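Local atomic coordinates of thiosulfate sulfurtransferase TUM1 (Saccharomyces cerevisiae, PDB entry 3UTN), a protein that transfers persulfide sulfur from NFS1 to UBA4 in the 2-thiolation of the wobble uridine of tRNAs, and contains two rhodanese domains. Residues Y188-Q193 with N302-D307; T249-G254 with H258-K263; R46-D51 with S167-S172. All coordinates share one frame; numbering follows the deposited sequence.

Contact 1 of 3, residues Y188-Q193 with N302-D307. With DMS (dimethyl sulfoxide), chain E.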
loop_
_atom_site.group_PDB
_atom_site.type_symbol
_atom_site.label_atom_id
_atom_site.label_comp_id
_atom_site.label_asym_id
_atom_site.label_seq_id
_atom_site.Cartn_x
_atom_site.Cartn_y
_atom_site.Cartn_z
ATOM N N TYR A 188 -6.451 -2.480 -15.737
ATOM C CA TYR A 188 -6.454 -1.424 -16.720
ATOM C C TYR A 188 -7.718 -1.449 -17.565
ATOM O O TYR A 188 -8.314 -0.405 -17.817
ATOM C CB TYR A 188 -5.252 -1.545 -17.640
ATOM C CG TYR A 188 -5.309 -0.540 -18.747
ATOM C CD1 TYR A 188 -5.010 0.797 -18.504
ATOM C CD2 TYR A 188 -5.701 -0.911 -20.034
ATOM C CE1 TYR A 188 -5.072 1.730 -19.514
ATOM C CE2 TYR A 188 -5.764 0.019 -21.053
ATOM C CZ TYR A 188 -5.447 1.335 -20.785
ATOM O OH TYR A 188 -5.503 2.268 -21.782
ATOM N N GLU A 189 -8.102 -2.646 -18.005
ATOM C CA GLU A 189 -9.279 -2.837 -18.842
ATOM C C GLU A 189 -10.463 -2.098 -18.236
ATOM O O GLU A 189 -11.082 -1.262 -18.888
ATOM C CB GLU A 189 -9.590 -4.333 -19.011
ATOM C CG GLU A 189 -10.784 -4.636 -19.914
ATOM C CD GLU A 189 -10.919 -6.109 -20.267
ATOM O OE1 GLU A 189 -10.721 -6.969 -19.380
ATOM O OE2 GLU A 189 -11.235 -6.411 -21.439
ATOM N N GLU A 190 -10.745 -2.380 -16.969
ATOM C CA GLU A 190 -11.842 -1.727 -16.288
ATOM C C GLU A 190 -11.594 -0.238 -16.144
ATOM O O GLU A 190 -12.479 0.561 -16.414
ATOM C CB GLU A 190 -12.076 -2.344 -14.921
ATOM C CG GLU A 190 -13.337 -1.831 -14.260
ATOM C CD GLU A 190 -13.479 -2.316 -12.843
ATOM O OE1 GLU A 190 -12.713 -3.214 -12.446
ATOM O OE2 GLU A 190 -14.349 -1.793 -12.123
ATOM N N MET A 191 -10.389 0.125 -15.714
ATOM C CA MET A 191 -10.024 1.527 -15.579
ATOM C C MET A 191 -10.256 2.258 -16.881
ATOM O O MET A 191 -10.912 3.292 -16.918
ATOM C CB MET A 191 -8.560 1.670 -15.181
ATOM C CG MET A 191 -8.346 1.537 -13.697
ATOM S SD MET A 191 -9.414 2.643 -12.768
ATOM C CE MET A 191 -8.673 4.241 -13.068
ATOM N N PHE A 192 -9.714 1.698 -17.951
ATOM C CA PHE A 192 -9.841 2.315 -19.243
ATOM C C PHE A 192 -11.290 2.399 -19.679
ATOM O O PHE A 192 -11.727 3.450 -20.105
ATOM C CB PHE A 192 -9.012 1.606 -20.303
ATOM C CG PHE A 192 -9.009 2.325 -21.603
ATOM C CD1 PHE A 192 -8.385 3.559 -21.713
ATOM C CD2 PHE A 192 -9.677 1.806 -22.704
ATOM C CE1 PHE A 192 -8.394 4.245 -22.909
ATOM C CE2 PHE A 192 -9.691 2.491 -23.904
ATOM C CZ PHE A 192 -9.050 3.714 -24.006
ATOM N N GLN A 193 -12.028 1.300 -19.551
ATOM C CA GLN A 193 -13.447 1.302 -19.907
ATOM C C GLN A 193 -14.189 2.361 -19.110
ATOM O O GLN A 193 -14.962 3.127 -19.669
ATOM C CB GLN A 193 -14.092 -0.074 -19.711
ATOM C CG GLN A 193 -15.581 -0.130 -20.056
ATOM C CD GLN A 193 -15.937 0.501 -21.405
ATOM O OE1 GLN A 193 -15.103 0.607 -22.309
ATOM N NE2 GLN A 193 -17.192 0.916 -21.542
ATOM N N ASN A 302 -15.457 -0.667 -0.488
ATOM C CA ASN A 302 -15.215 -1.066 -1.863
ATOM C C ASN A 302 -14.196 -0.163 -2.509
ATOM O O ASN A 302 -14.430 0.447 -3.556
ATOM C CB ASN A 302 -16.522 -1.084 -2.641
ATOM C CG ASN A 302 -17.560 -1.955 -1.980
ATOM O OD1 ASN A 302 -17.289 -3.105 -1.642
ATOM N ND2 ASN A 302 -18.744 -1.406 -1.771
ATOM N N VAL A 303 -13.066 -0.062 -1.832
ATOM C CA VAL A 303 -11.955 0.673 -2.355
ATOM C C VAL A 303 -11.107 -0.361 -3.036
ATOM O O VAL A 303 -10.758 -1.381 -2.456
ATOM C CB VAL A 303 -11.156 1.366 -1.255
ATOM C CG1 VAL A 303 -10.118 2.286 -1.875
ATOM C CG2 VAL A 303 -12.092 2.155 -0.363
ATOM N N ARG A 304 -10.817 -0.113 -4.297
ATOM C CA ARG A 304 -9.919 -0.971 -5.008
ATOM C C ARG A 304 -8.724 -0.169 -5.415
ATOM O O ARG A 304 -8.760 1.060 -5.455
ATOM C CB ARG A 304 -10.604 -1.570 -6.220
ATOM C CG ARG A 304 -11.635 -2.617 -5.856
ATOM C CD ARG A 304 -12.243 -3.185 -7.118
ATOM N NE ARG A 304 -12.822 -2.118 -7.924
ATOM C CZ ARG A 304 -12.985 -2.187 -9.238
ATOM N NH1 ARG A 304 -12.591 -3.269 -9.904
ATOM N NH2 ARG A 304 -13.519 -1.164 -9.883
ATOM N N LEU A 305 -7.645 -0.876 -5.673
ATOM C CA LEU A 305 -6.459 -0.243 -6.150
ATOM C C LEU A 305 -6.368 -0.497 -7.626
ATOM O O LEU A 305 -6.388 -1.644 -8.072
ATOM C CB LEU A 305 -5.230 -0.808 -5.463
ATOM C CG LEU A 305 -3.950 -0.170 -5.987
ATOM C CD1 LEU A 305 -3.687 1.141 -5.274
ATOM C CD2 LEU A 305 -2.801 -1.130 -5.799
ATOM N N TYR A 306 -6.271 0.581 -8.384
ATOM C CA TYR A 306 -5.864 0.468 -9.753
ATOM C C TYR A 306 -4.367 0.237 -9.677
ATOM O O TYR A 306 -3.582 1.170 -9.564
ATOM C CB TYR A 306 -6.200 1.726 -10.545
ATOM C CG TYR A 306 -5.575 1.723 -11.913
ATOM C CD1 TYR A 306 -5.372 0.527 -12.598
ATOM C CD2 TYR A 306 -5.189 2.904 -12.521
ATOM C CE1 TYR A 306 -4.806 0.514 -13.852
ATOM C CE2 TYR A 306 -4.624 2.899 -13.785
ATOM C CZ TYR A 306 -4.431 1.698 -14.436
ATOM O OH TYR A 306 -3.866 1.672 -15.678
ATOM N N ASP A 307 -3.988 -1.030 -9.719
ATOM C CA ASP A 307 -2.619 -1.400 -9.467
ATOM C C ASP A 307 -1.712 -0.844 -10.550
ATOM O O ASP A 307 -0.696 -0.227 -10.249
ATOM C CB ASP A 307 -2.492 -2.910 -9.358
ATOM C CG ASP A 307 -1.134 -3.341 -8.891
ATOM O OD1 ASP A 307 -0.441 -2.544 -8.227
ATOM O OD2 ASP A 307 -0.757 -4.483 -9.193
HETATM S S DMS E . -20.241 1.678 -2.950
HETATM O O DMS E . -19.170 0.668 -2.873
HETATM C C1 DMS E . -21.742 0.908 -2.671
HETATM C C2 DMS E . -20.138 2.672 -1.574
#
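Glu-190 and Arg-304 meet in a two-pronged salt bridge. The extended carboxylate chain leaves the helix and the arginine leaves the strand from the opposite direction, its chain bending at chi3, which brings the guanidinium edge round to the carboxylate of Glu-190. Arg-304 NH1 gives a nearly straight bond to Glu-190 OE1 (2.5 Å, 170°), entering on the syn side of the carboxylate. NH2 pairs with OE2 on the second prong, at a distance refined so short that its exact value is doubtful. The two planes are twisted 33° apart, so the fork is not flat. Deeper in, Met-191 CG sits over one face of the Tyr-306 ring, 3.4 Å from its centroid, a CH-pi contact; Met-191 SD lies 4.5 Å from that centroid, a Met-aromatic approach from an oblique direction. Tyr-306 OH lies at the edge of the Tyr-188 ring, near its plane and 3.2 Å from Tyr-188 CD1, and hydrogen-bonds to Glu-312, while Tyr-188 OH pairs with Ser-317. Helix 188-193 crosses strand 303-306 at 101°, with axes 9.7 Å apart. The salt bridge thus lies at the partly exposed side, with Met-191 and Tyr-306 buried behind it, the Tyr-306 side chain about 8 Å from that of the persulfide-forming Cys-282.

Contact 2 of 3, residues T249-G254 with H258-K263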
loop_
_atom_site.group_PDB
_atom_site.type_symbol
_atom_site.label_atom_id
_atom_site.label_comp_id
_atom_site.label_asym_id
_atom_site.label_seq_id
_atom_site.Cartn_x
_atom_site.Cartn_y
_atom_site.Cartn_z
ATOM N N THR A 249 1.745 8.164 10.330
ATOM C CA THR A 249 0.748 7.216 10.769
ATOM C C THR A 249 -0.530 7.535 10.046
ATOM O O THR A 249 -0.800 8.692 9.695
ATOM C CB THR A 249 0.435 7.302 12.269
ATOM O OG1 THR A 249 0.219 8.671 12.629
ATOM C CG2 THR A 249 1.557 6.711 13.084
ATOM N N TYR A 250 -1.311 6.501 9.814
ATOM C CA TYR A 250 -2.692 6.706 9.505
ATOM C C TYR A 250 -3.305 7.253 10.759
ATOM O O TYR A 250 -3.023 6.757 11.847
ATOM C CB TYR A 250 -3.359 5.401 9.188
ATOM C CG TYR A 250 -3.005 4.899 7.839
ATOM C CD1 TYR A 250 -3.545 5.489 6.702
ATOM C CD2 TYR A 250 -2.135 3.829 7.690
ATOM C CE1 TYR A 250 -3.216 5.026 5.449
ATOM C CE2 TYR A 250 -1.813 3.348 6.443
ATOM C CZ TYR A 250 -2.352 3.954 5.332
ATOM O OH TYR A 250 -2.030 3.481 4.104
ATOM N N PRO A 251 -4.126 8.295 10.614
ATOM C CA PRO A 251 -4.906 8.759 11.743
ATOM C C PRO A 251 -5.744 7.610 12.253
ATOM O O PRO A 251 -5.991 6.646 11.524
ATOM C CB PRO A 251 -5.803 9.827 11.126
ATOM C CG PRO A 251 -5.017 10.337 9.976
ATOM C CD PRO A 251 -4.314 9.138 9.425
ATOM N N GLU A 252 -6.163 7.700 13.504
ATOM C CA GLU A 252 -6.991 6.668 14.088
ATOM C C GLU A 252 -8.285 6.544 13.313
ATOM O O GLU A 252 -8.786 7.527 12.773
ATOM C CB GLU A 252 -7.265 6.976 15.557
ATOM C CG GLU A 252 -6.018 6.858 16.416
ATOM C CD GLU A 252 -5.371 5.491 16.294
ATOM O OE1 GLU A 252 -4.273 5.398 15.705
ATOM O OE2 GLU A 252 -5.972 4.503 16.763
ATOM N N ALA A 253 -8.799 5.323 13.232
ATOM C CA ALA A 253 -10.112 5.085 12.667
ATOM C C ALA A 253 -11.106 6.001 13.365
ATOM O O ALA A 253 -10.913 6.370 14.527
ATOM C CB ALA A 253 -10.507 3.634 12.847
ATOM N N GLY A 254 -12.152 6.385 12.649
ATOM C CA GLY A 254 -13.174 7.244 13.215
ATOM C C GLY A 254 -12.852 8.693 12.961
ATOM O O GLY A 254 -12.395 9.052 11.873
ATOM N N HIS A 258 -11.363 10.482 9.610
ATOM C CA HIS A 258 -12.391 11.266 8.935
ATOM C C HIS A 258 -11.982 12.690 8.814
ATOM O O HIS A 258 -12.102 13.263 7.737
ATOM C CB HIS A 258 -13.751 11.122 9.598
ATOM C CG HIS A 258 -14.254 9.714 9.593
ATOM N ND1 HIS A 258 -14.847 9.158 10.655
ATOM C CD2 HIS A 258 -14.190 8.731 8.614
ATOM C CE1 HIS A 258 -15.161 7.884 10.374
ATOM N NE2 HIS A 258 -14.757 7.625 9.122
ATOM N N ALA A 259 -11.463 13.262 9.901
ATOM C CA ALA A 259 -10.978 14.636 9.884
ATOM C C ALA A 259 -9.868 14.753 8.856
ATOM O O ALA A 259 -9.861 15.660 8.033
ATOM C CB ALA A 259 -10.477 15.057 11.259
ATOM N N THR A 260 -8.938 13.808 8.893
ATOM C CA THR A 260 -7.858 13.792 7.928
ATOM C C THR A 260 -8.392 13.623 6.510
ATOM O O THR A 260 -8.033 14.391 5.615
ATOM C CB THR A 260 -6.850 12.695 8.267
ATOM O OG1 THR A 260 -6.246 13.008 9.526
ATOM C CG2 THR A 260 -5.775 12.610 7.202
ATOM N N LEU A 261 -9.261 12.638 6.314
ATOM C CA LEU A 261 -9.837 12.390 5.003
ATOM C C LEU A 261 -10.608 13.602 4.494
ATOM O O LEU A 261 -10.331 14.090 3.403
ATOM C CB LEU A 261 -10.727 11.146 4.996
ATOM C CG LEU A 261 -11.380 10.821 3.650
ATOM C CD1 LEU A 261 -10.350 10.748 2.528
ATOM C CD2 LEU A 261 -12.179 9.532 3.733
ATOM N N GLU A 262 -11.559 14.095 5.285
ATOM C CA GLU A 262 -12.348 15.250 4.858
ATOM C C GLU A 262 -11.459 16.462 4.584
ATOM O O GLU A 262 -11.724 17.219 3.658
ATOM C CB GLU A 262 -13.480 15.582 5.844
ATOM C CG GLU A 262 -13.023 16.200 7.154
ATOM C CD GLU A 262 -14.150 16.811 7.972
ATOM O OE1 GLU A 262 -15.215 17.136 7.397
ATOM O OE2 GLU A 262 -13.957 16.974 9.200
ATOM N N LYS A 263 -10.399 16.624 5.376
ATOM C CA LYS A 263 -9.441 17.706 5.177
ATOM C C LYS A 263 -8.717 17.512 3.853
ATOM O O LYS A 263 -8.571 18.451 3.076
ATOM C CB LYS A 263 -8.437 17.769 6.332
ATOM C CG LYS A 263 -7.452 18.927 6.285
ATOM C CD LYS A 263 -8.130 20.273 6.526
ATOM C CE LYS A 263 -7.113 21.370 6.807
ATOM N NZ LYS A 263 -6.078 21.482 5.742
#
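The start of helix 255-267 and the loop leading into it make this contact, with Gly-254 at the N-cap position and His-258 four residues on. The first-turn hydrogen bond between them runs from His-258 N to Gly-254 O, 2.9 Å long with an angle of 162° at the hydrogen, and the donor lies nearly on the line of the carbonyl bond. Gly-254 O also lies over one face of the His-258 imidazole, 2.7 Å from His-258 ND1. This close approach is not a hydrogen bond, because an N-H in the ring plane cannot point at an atom above that plane. The ring is held from its other nitrogen: NE2 bonds to the carbonyl oxygen of Ala-298, just beyond helix 286-297. At Gly-254 the backbone angles would jam a CB against the carbonyl oxygen of the residue before, Ala-253, which by itself calls for glycine at this position.

Such a loop-to-helix entry belongs here to the second rhodanese domain, where helix 255-267 follows strand 234-236 in the chain. Two residues further along the helix, Thr-260 meets Pro-251 at about a right angle. Pro-251 CG touches Thr-260 OG1 at 3.0 Å and Thr-260 CB at 3.4 Å, the latter tighter than a usual carbon-carbon contact. With chi1 at -64°, OG1 stands beside its own backbone N, where it can hydrogen-bond back to Ala-256 O, so the proline packs against a hydroxyl already engaged within the helix. The Pro-251 ring also touches Ala-256 and Ile-257.

Contact 3 of 3, residues R46-D51 with S167-S172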
loop_
_atom_site.group_PDB
_atom_site.type_symbol
_atom_site.label_atom_id
_atom_site.label_comp_id
_atom_site.label_asym_id
_atom_site.label_seq_id
_atom_site.Cartn_x
_atom_site.Cartn_y
_atom_site.Cartn_z
ATOM N N ARG A 46 1.748 -17.488 15.310
ATOM C CA ARG A 46 3.029 -16.835 15.208
ATOM C C ARG A 46 2.783 -15.410 14.734
ATOM O O ARG A 46 1.943 -15.171 13.869
ATOM C CB ARG A 46 3.908 -17.579 14.226
ATOM C CG ARG A 46 5.386 -17.348 14.433
ATOM C CD ARG A 46 6.165 -18.338 13.602
ATOM N NE ARG A 46 5.908 -18.140 12.181
ATOM C CZ ARG A 46 6.614 -18.696 11.203
ATOM N NH1 ARG A 46 7.630 -19.503 11.481
ATOM N NH2 ARG A 46 6.296 -18.445 9.943
ATOM N N ILE A 47 3.481 -14.458 15.332
ATOM C CA ILE A 47 3.365 -13.089 14.879
ATOM C C ILE A 47 4.639 -12.727 14.164
ATOM O O ILE A 47 5.727 -12.710 14.740
ATOM C CB ILE A 47 3.055 -12.102 16.003
ATOM C CG1 ILE A 47 1.671 -12.410 16.568
ATOM C CG2 ILE A 47 3.107 -10.674 15.472
ATOM C CD1 ILE A 47 1.382 -11.695 17.857
ATOM N N VAL A 48 4.484 -12.474 12.881
ATOM C CA VAL A 48 5.615 -12.221 12.043
ATOM C C VAL A 48 5.461 -10.800 11.584
ATOM O O VAL A 48 4.624 -10.507 10.735
ATOM C CB VAL A 48 5.667 -13.185 10.849
ATOM C CG1 VAL A 48 6.851 -12.843 9.959
ATOM C CG2 VAL A 48 5.755 -14.617 11.340
ATOM N N PRO A 49 6.231 -9.897 12.200
ATOM C CA PRO A 49 6.265 -8.555 11.689
ATOM C C PRO A 49 6.879 -8.646 10.322
ATOM O O PRO A 49 7.717 -9.503 10.063
ATOM C CB PRO A 49 7.197 -7.832 12.652
ATOM C CG PRO A 49 7.156 -8.646 13.892
ATOM C CD PRO A 49 7.087 -10.048 13.384
ATOM N N VAL A 50 6.412 -7.798 9.433
ATOM C CA VAL A 50 6.840 -7.868 8.073
ATOM C C VAL A 50 7.316 -6.483 7.760
ATOM O O VAL A 50 6.535 -5.554 7.675
ATOM C CB VAL A 50 5.689 -8.270 7.148
ATOM C CG1 VAL A 50 6.165 -8.308 5.707
ATOM C CG2 VAL A 50 5.141 -9.625 7.557
ATOM N N ASP A 51 8.622 -6.357 7.629
ATOM C CA ASP A 51 9.206 -5.128 7.187
ATOM C C ASP A 51 9.056 -5.091 5.678
ATOM O O ASP A 51 9.672 -5.870 4.952
ATOM C CB ASP A 51 10.664 -5.066 7.605
ATOM C CG ASP A 51 11.321 -3.771 7.216
ATOM O OD1 ASP A 51 10.637 -2.901 6.642
ATOM O OD2 ASP A 51 12.524 -3.629 7.482
ATOM N N SER A 167 14.481 -13.242 6.612
ATOM C CA SER A 167 13.568 -13.947 7.465
ATOM C C SER A 167 14.376 -14.811 8.398
ATOM O O SER A 167 15.323 -15.455 7.973
ATOM C CB SER A 167 12.642 -14.828 6.653
ATOM O OG SER A 167 11.885 -15.637 7.531
ATOM N N PRO A 168 13.997 -14.829 9.677
ATOM C CA PRO A 168 14.616 -15.721 10.648
ATOM C C PRO A 168 13.944 -17.087 10.637
ATOM O O PRO A 168 14.345 -17.979 11.377
ATOM C CB PRO A 168 14.329 -15.020 11.969
ATOM C CG PRO A 168 13.007 -14.360 11.739
ATOM C CD PRO A 168 13.017 -13.922 10.304
ATOM N N TYR A 169 12.930 -17.242 9.795
ATOM C CA TYR A 169 12.119 -18.439 9.808
ATOM C C TYR A 169 12.592 -19.395 8.747
ATOM O O TYR A 169 13.026 -18.961 7.685
ATOM C CB TYR A 169 10.651 -18.086 9.590
ATOM C CG TYR A 169 10.170 -17.059 10.574
ATOM C CD1 TYR A 169 9.997 -17.381 11.917
ATOM C CD2 TYR A 169 9.919 -15.760 10.171
ATOM C CE1 TYR A 169 9.573 -16.433 12.829
ATOM C CE2 TYR A 169 9.498 -14.804 11.077
ATOM C CZ TYR A 169 9.326 -15.148 12.397
ATOM O OH TYR A 169 8.902 -14.197 13.284
ATOM N N PRO A 170 12.517 -20.707 9.033
ATOM C CA PRO A 170 12.848 -21.674 7.998
ATOM C C PRO A 170 11.859 -21.519 6.856
ATOM O O PRO A 170 10.727 -21.086 7.074
ATOM C CB PRO A 170 12.639 -23.020 8.696
ATOM C CG PRO A 170 11.672 -22.738 9.796
ATOM C CD PRO A 170 12.025 -21.354 10.262
ATOM N N LYS A 171 12.280 -21.856 5.647
ATOM C CA LYS A 171 11.369 -21.826 4.521
ATOM C C LYS A 171 10.105 -22.601 4.868
ATOM O O LYS A 171 10.150 -23.645 5.520
ATOM C CB LYS A 171 12.035 -22.375 3.260
ATOM C CG LYS A 171 12.956 -21.369 2.587
ATOM C CD LYS A 171 13.809 -22.019 1.509
ATOM C CE LYS A 171 14.534 -20.976 0.670
ATOM N NZ LYS A 171 15.454 -20.118 1.471
ATOM N N SER A 172 8.969 -22.051 4.475
ATOM C CA SER A 172 7.705 -22.717 4.696
ATOM C C SER A 172 7.160 -23.100 3.337
ATOM O O SER A 172 7.759 -22.777 2.314
ATOM C CB SER A 172 6.736 -21.769 5.385
ATOM O OG SER A 172 6.512 -20.639 4.559
HETATM O O HOH W 1 8.720 -20.736 8.984
HETATM O O HOH W 2 7.593 -14.894 15.184
#
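Arg-46 lays its guanidinium over one face of the Tyr-169 ring, with Arg-46 CZ 4.1 Å from the centroid and 26° off the ring normal, a cation-pi contact. It is not a parallel stack: the planes are 39° apart, and Arg-46 NH1 dips closest, 3.2 Å from Tyr-169 CD1. The arginine chain leaves with CG anti to the backbone N (chi1 -157°), and its bend at chi3 lays the guanidinium across the ring. Val-48 reaches the far part of the tyrosine from the strand, its CG1 3.5 Å from Tyr-169 CE2, while CG2 comes 3.7 Å from Tyr-169 OH. The loop's own Pro-168 backs the opposite face through CG.

Two waters join the segments. Water 1 accepts from Arg-46 NH1 (3.0 Å) and donates to Pro-170 O (2.8 Å). Water 2 donates to Ile-47 O at 2.9 Å and also to Tyr-169 OH, the latter at a doubtfully short separation.

Further out, Arg-46 NH2 is tied to Asp-114 by a salt bridge and to Gly-109 O by a hydrogen bond, which would fix the guanidinium plane, and Tyr-169 OH bonds to Asn-75 O. In an ST turn of the loop, Ser-167 OG accepts from Tyr-169 N at 3.0 Å. The loop is therefore fastened to an inner strand of the first rhodanese sheet, where residues 46-48 meet it, by one ring that Arg-46 and Val-48 hold, with water completing the polar links.

Overall arrangement
Along the chain, contact 3 comes first, joining strand 47-51 of the N-terminal sheet to the loop 167-172 beyond it. Contact 1 then spans the C-terminal repeat, from helix 188-196 to the fifth strand of the second sheet, and contact 2 falls within that span. Both sheets are parallel with strand order 1-5-4-2-3, the repeated rhodanese plan. The centre of contact 3 is about 32 Å from that of contact 1 and about 31 Å from that of contact 2; centres 1 and 2 are about 24 Å apart. Helix 286-297 touches residues of both C-terminal contacts. Catalytic Cys-282 belongs to that second domain, so contact 3 concerns the domain without a catalytic cysteine.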